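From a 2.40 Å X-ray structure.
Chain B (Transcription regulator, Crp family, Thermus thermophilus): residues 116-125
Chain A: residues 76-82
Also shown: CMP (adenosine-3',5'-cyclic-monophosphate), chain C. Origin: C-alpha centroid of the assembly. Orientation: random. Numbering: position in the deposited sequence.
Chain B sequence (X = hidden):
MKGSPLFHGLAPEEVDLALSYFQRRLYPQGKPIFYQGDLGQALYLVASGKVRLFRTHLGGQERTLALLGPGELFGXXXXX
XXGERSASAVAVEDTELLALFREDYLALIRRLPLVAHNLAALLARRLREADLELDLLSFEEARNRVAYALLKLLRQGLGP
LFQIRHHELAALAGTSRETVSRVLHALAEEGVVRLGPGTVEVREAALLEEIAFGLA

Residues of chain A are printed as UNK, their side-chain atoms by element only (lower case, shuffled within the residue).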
# COMPACT_ATOMS: atom_id res chain seq x y z
N ALA B 116 -7.76 11.84 19.42
CA ALA B 116 -7.32 10.47 19.21
C ALA B 116 -7.99 9.90 17.96
O ALA B 116 -7.33 9.26 17.14
CB ALA B 116 -7.65 9.61 20.42
N HIS B 117 -9.29 10.15 17.82
CA HIS B 117 -10.03 9.68 16.65
C HIS B 117 -9.48 10.27 15.37
O HIS B 117 -9.37 9.58 14.36
CB HIS B 117 -11.51 10.02 16.74
CG HIS B 117 -12.20 10.00 15.41
ND1 HIS B 117 -12.75 8.85 14.87
CD2 HIS B 117 -12.42 10.98 14.50
CE1 HIS B 117 -13.28 9.13 13.70
NE2 HIS B 117 -13.10 10.42 13.45
N ASN B 118 -9.12 11.56 15.41
CA ASN B 118 -8.57 12.22 14.24
C ASN B 118 -7.23 11.63 13.81
O ASN B 118 -6.94 11.58 12.61
CB ASN B 118 -8.48 13.73 14.43
CG ASN B 118 -9.81 14.42 14.21
OD1 ASN B 118 -10.69 13.91 13.51
ND2 ASN B 118 -9.98 15.58 14.83
N LEU B 119 -6.43 11.17 14.77
CA LEU B 119 -5.19 10.48 14.44
C LEU B 119 -5.51 9.16 13.73
O LEU B 119 -4.92 8.83 12.70
CB LEU B 119 -4.33 10.19 15.67
CG LEU B 119 -3.52 11.32 16.32
CD1 LEU B 119 -3.03 10.89 17.70
CD2 LEU B 119 -2.35 11.72 15.46
N ALA B 120 -6.45 8.41 14.31
CA ALA B 120 -6.90 7.16 13.70
C ALA B 120 -7.29 7.36 12.23
O ALA B 120 -6.84 6.61 11.36
CB ALA B 120 -8.07 6.54 14.52
N ALA B 121 -8.10 8.39 11.98
CA ALA B 121 -8.62 8.70 10.64
C ALA B 121 -7.50 9.04 9.65
O ALA B 121 -7.54 8.66 8.47
CB ALA B 121 -9.64 9.84 10.71
N LEU B 122 -6.50 9.78 10.15
CA LEU B 122 -5.36 10.17 9.33
C LEU B 122 -4.53 8.96 8.92
O LEU B 122 -4.12 8.86 7.77
CB LEU B 122 -4.50 11.20 10.08
CG LEU B 122 -5.09 12.60 9.93
CD1 LEU B 122 -4.35 13.65 10.77
CD2 LEU B 122 -5.11 12.99 8.44
N LEU B 123 -4.29 8.08 9.88
CA LEU B 123 -3.62 6.82 9.60
C LEU B 123 -4.44 5.95 8.63
O LEU B 123 -3.90 5.24 7.78
CB LEU B 123 -3.37 6.06 10.91
CG LEU B 123 -2.27 6.68 11.78
CD1 LEU B 123 -2.18 5.97 13.13
CD2 LEU B 123 -0.91 6.68 11.07
N ALA B 124 -5.76 6.02 8.76
CA ALA B 124 -6.62 5.28 7.85
C ALA B 124 -6.47 5.85 6.44
O ALA B 124 -6.36 5.10 5.50
CB ALA B 124 -8.07 5.30 8.31
N ARG B 125 -6.43 7.18 6.33
CA ARG B 125 -6.22 7.86 5.05
C ARG B 125 -4.90 7.44 4.41
O ARG B 125 -4.82 7.26 3.19
CB ARG B 125 -6.28 9.39 5.26
CG ARG B 125 -5.96 10.27 4.03
CD ARG B 125 -7.03 10.18 2.93
NE ARG B 125 -8.31 9.71 3.45
CZ ARG B 125 -9.07 8.77 2.88
NH1 ARG B 125 -8.69 8.20 1.73
NH2 ARG B 125 -10.21 8.40 3.46
N UNK A 76 -12.26 -1.72 10.68
CA UNK A 76 -12.06 -0.39 11.28
C UNK A 76 -11.98 0.76 10.26
O UNK A 76 -12.35 1.90 10.58
c UNK A 76 -9.19 -1.82 10.87
c UNK A 76 -9.49 -0.46 11.50
o UNK A 76 -9.89 -2.80 11.20
o UNK A 76 -8.23 -1.90 10.05
c UNK A 76 -10.84 -0.40 12.21
N UNK A 77 -11.53 0.48 9.04
CA UNK A 77 -11.39 1.52 8.01
C UNK A 77 -12.68 2.28 7.70
O UNK A 77 -12.74 3.50 7.87
c UNK A 77 -10.87 0.94 6.70
s UNK A 77 -8.11 1.22 7.05
c UNK A 77 -9.57 0.19 6.79
c UNK A 77 -7.03 -0.08 7.61
N UNK A 78 -13.70 1.56 7.21
CA UNK A 78 -14.99 2.18 6.89
C UNK A 78 -15.59 2.84 8.11
O UNK A 78 -16.29 3.86 8.01
o UNK A 78 -15.46 0.47 5.23
c UNK A 78 -15.99 1.16 6.35
N UNK A 79 -15.35 2.25 9.27
CA UNK A 79 -15.82 2.84 10.50
C UNK A 79 -15.23 4.24 10.63
O UNK A 79 -15.93 5.22 10.87
c UNK A 79 -17.19 2.18 13.50
c UNK A 79 -14.83 2.87 14.02
c UNK A 79 -15.44 2.00 11.72
c UNK A 79 -15.91 2.77 12.96
N UNK A 80 -13.92 4.31 10.44
CA UNK A 80 -13.20 5.55 10.65
C UNK A 80 -13.48 6.61 9.58
O UNK A 80 -13.83 7.74 9.93
c UNK A 80 -11.40 5.68 13.22
c UNK A 80 -9.93 4.07 12.07
c UNK A 80 -11.31 4.66 12.11
c UNK A 80 -11.70 5.30 10.78
N UNK A 81 -13.35 6.25 8.30
CA UNK A 81 -13.41 7.26 7.24
C UNK A 81 -14.64 7.22 6.34
O UNK A 81 -14.76 8.00 5.39
o UNK A 81 -13.03 5.36 5.11
o UNK A 81 -10.85 5.55 5.25
c UNK A 81 -12.01 5.96 5.52
c UNK A 81 -12.14 7.24 6.36
N UNK A 82 -15.54 6.27 6.62
CA UNK A 82 -16.77 6.09 5.85
C UNK A 82 -16.55 5.68 4.38
O UNK A 82 -17.48 5.71 3.58
c UNK A 82 -17.75 7.87 7.40
o UNK A 82 -17.95 10.24 7.59
c UNK A 82 -17.67 7.34 5.97
c UNK A 82 -18.56 9.14 7.53
o UNK A 82 -19.81 9.05 7.58
P CMP C . -12.22 -2.26 6.24
O1P CMP C . -13.31 -1.42 6.87
O2P CMP C . -11.44 -1.69 5.07
O5' CMP C . -12.81 -3.71 5.83
C5' CMP C . -11.92 -4.81 5.60
C4' CMP C . -10.92 -4.86 6.70
O4' CMP C . -9.82 -5.75 6.42
C3' CMP C . -10.22 -3.56 6.94
O3' CMP C . -11.12 -2.57 7.41
C2' CMP C . -9.15 -4.01 7.91
O2' CMP C . -9.73 -4.31 9.17
C1' CMP C . -8.74 -5.34 7.25
N9 CMP C . -7.53 -5.20 6.42
C8 CMP C . -7.46 -4.55 5.25
N7 CMP C . -6.22 -4.62 4.72
C5 CMP C . -5.46 -5.34 5.55
C6 CMP C . -4.05 -5.79 5.55
N6 CMP C . -3.22 -5.45 4.53
N1 CMP C . -3.65 -6.53 6.61
C2 CMP C . -4.50 -6.86 7.62
N3 CMP C . -5.79 -6.49 7.67
C4 CMP C . -6.33 -5.73 6.68

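Position 76 carries three carbons in a row, the third holding two oxygens. It touches nothing on chain B and turns to the nucleotide instead. This is E76(A), and its OE1 accepts a hydrogen bond from O2' of CMP at 2.5 Å.

Position 77 is unbranched: two carbons, a sulfur, then one more carbon. Its CA-to-CB bond points sideways, yet the chain bends so that the sulfur lies by A124(B). That is methionine, M77(A). Its SD comes to 4.3 Å from CB of A124(B), while its backbone N makes a weak hydrogen bond to O3' of CMP (3.5 Å).

Position 78 has one carbon and one oxygen, out of reach of chain B. The CB carries the oxygen alone, so this is serine, S78(A). Its backbone N donates an almost straight hydrogen bond to O1P of CMP, 3.0 Å away.

Position 79 shows four carbons forked at the second, buried but making no contact with chain B. The fork is the mark of leucine, L79(A).

Position 80 repeats the same four-carbon fork, now with CA-to-CB directed toward chain B and the fork lying against H117(B), A120(B) and A124(B); it is L80(A). With chi1 m and chi2 t, it places CD2 3.7 Å from CB of A120(B) and 3.8 Å from ND1 of H117(B), while CD1 reaches to 4.4 Å from CB of A124(B). It has more surface covered by the other stretch than any other residue here.

Position 81 has two carbons, the second bearing two oxygens. Its CA-to-CB bond points toward chain B, and one oxygen faces R125(B) and A124(B): aspartate, D81(A). Its OD2 lies 3.4 Å from NH2 of R125(B), a salt bridge, and 4.1 Å from CB of A124(B). The oxygen sits well out of the guanidinium plane, so the attraction is of charges alone.

Position 82 has three carbons ending in two oxygens, and its side chain stays clear of chain B. This is E82(A), which leaves helical geometry with positive phi.

The rule is a leucine laid against alanines, with H117(B) beside them. The helices cross at -119°, with axes 9.2 Å apart at closest approach, and the CA atoms of A121(B) and L80(A) are 5.6 Å apart. A120(B) and A124(B), one helical turn apart, both point their CB atoms toward chain A; each presents just a methyl group, and L80(A) touches both. M77(A) adds to the apolar patch at A124(B), and the salt bridge adds charge at its exposed margin. No hydrogen bond crosses between the stretches. The same short helix therefore serves two partners: E76(A) and the backbone N atoms of M77(A) and S78(A) bond the cyclic nucleotide, L80(A) and D81(A) meet the other subunit, and the side chain of M77(A) touches both.

Chain A (76-82) EMSLLDE
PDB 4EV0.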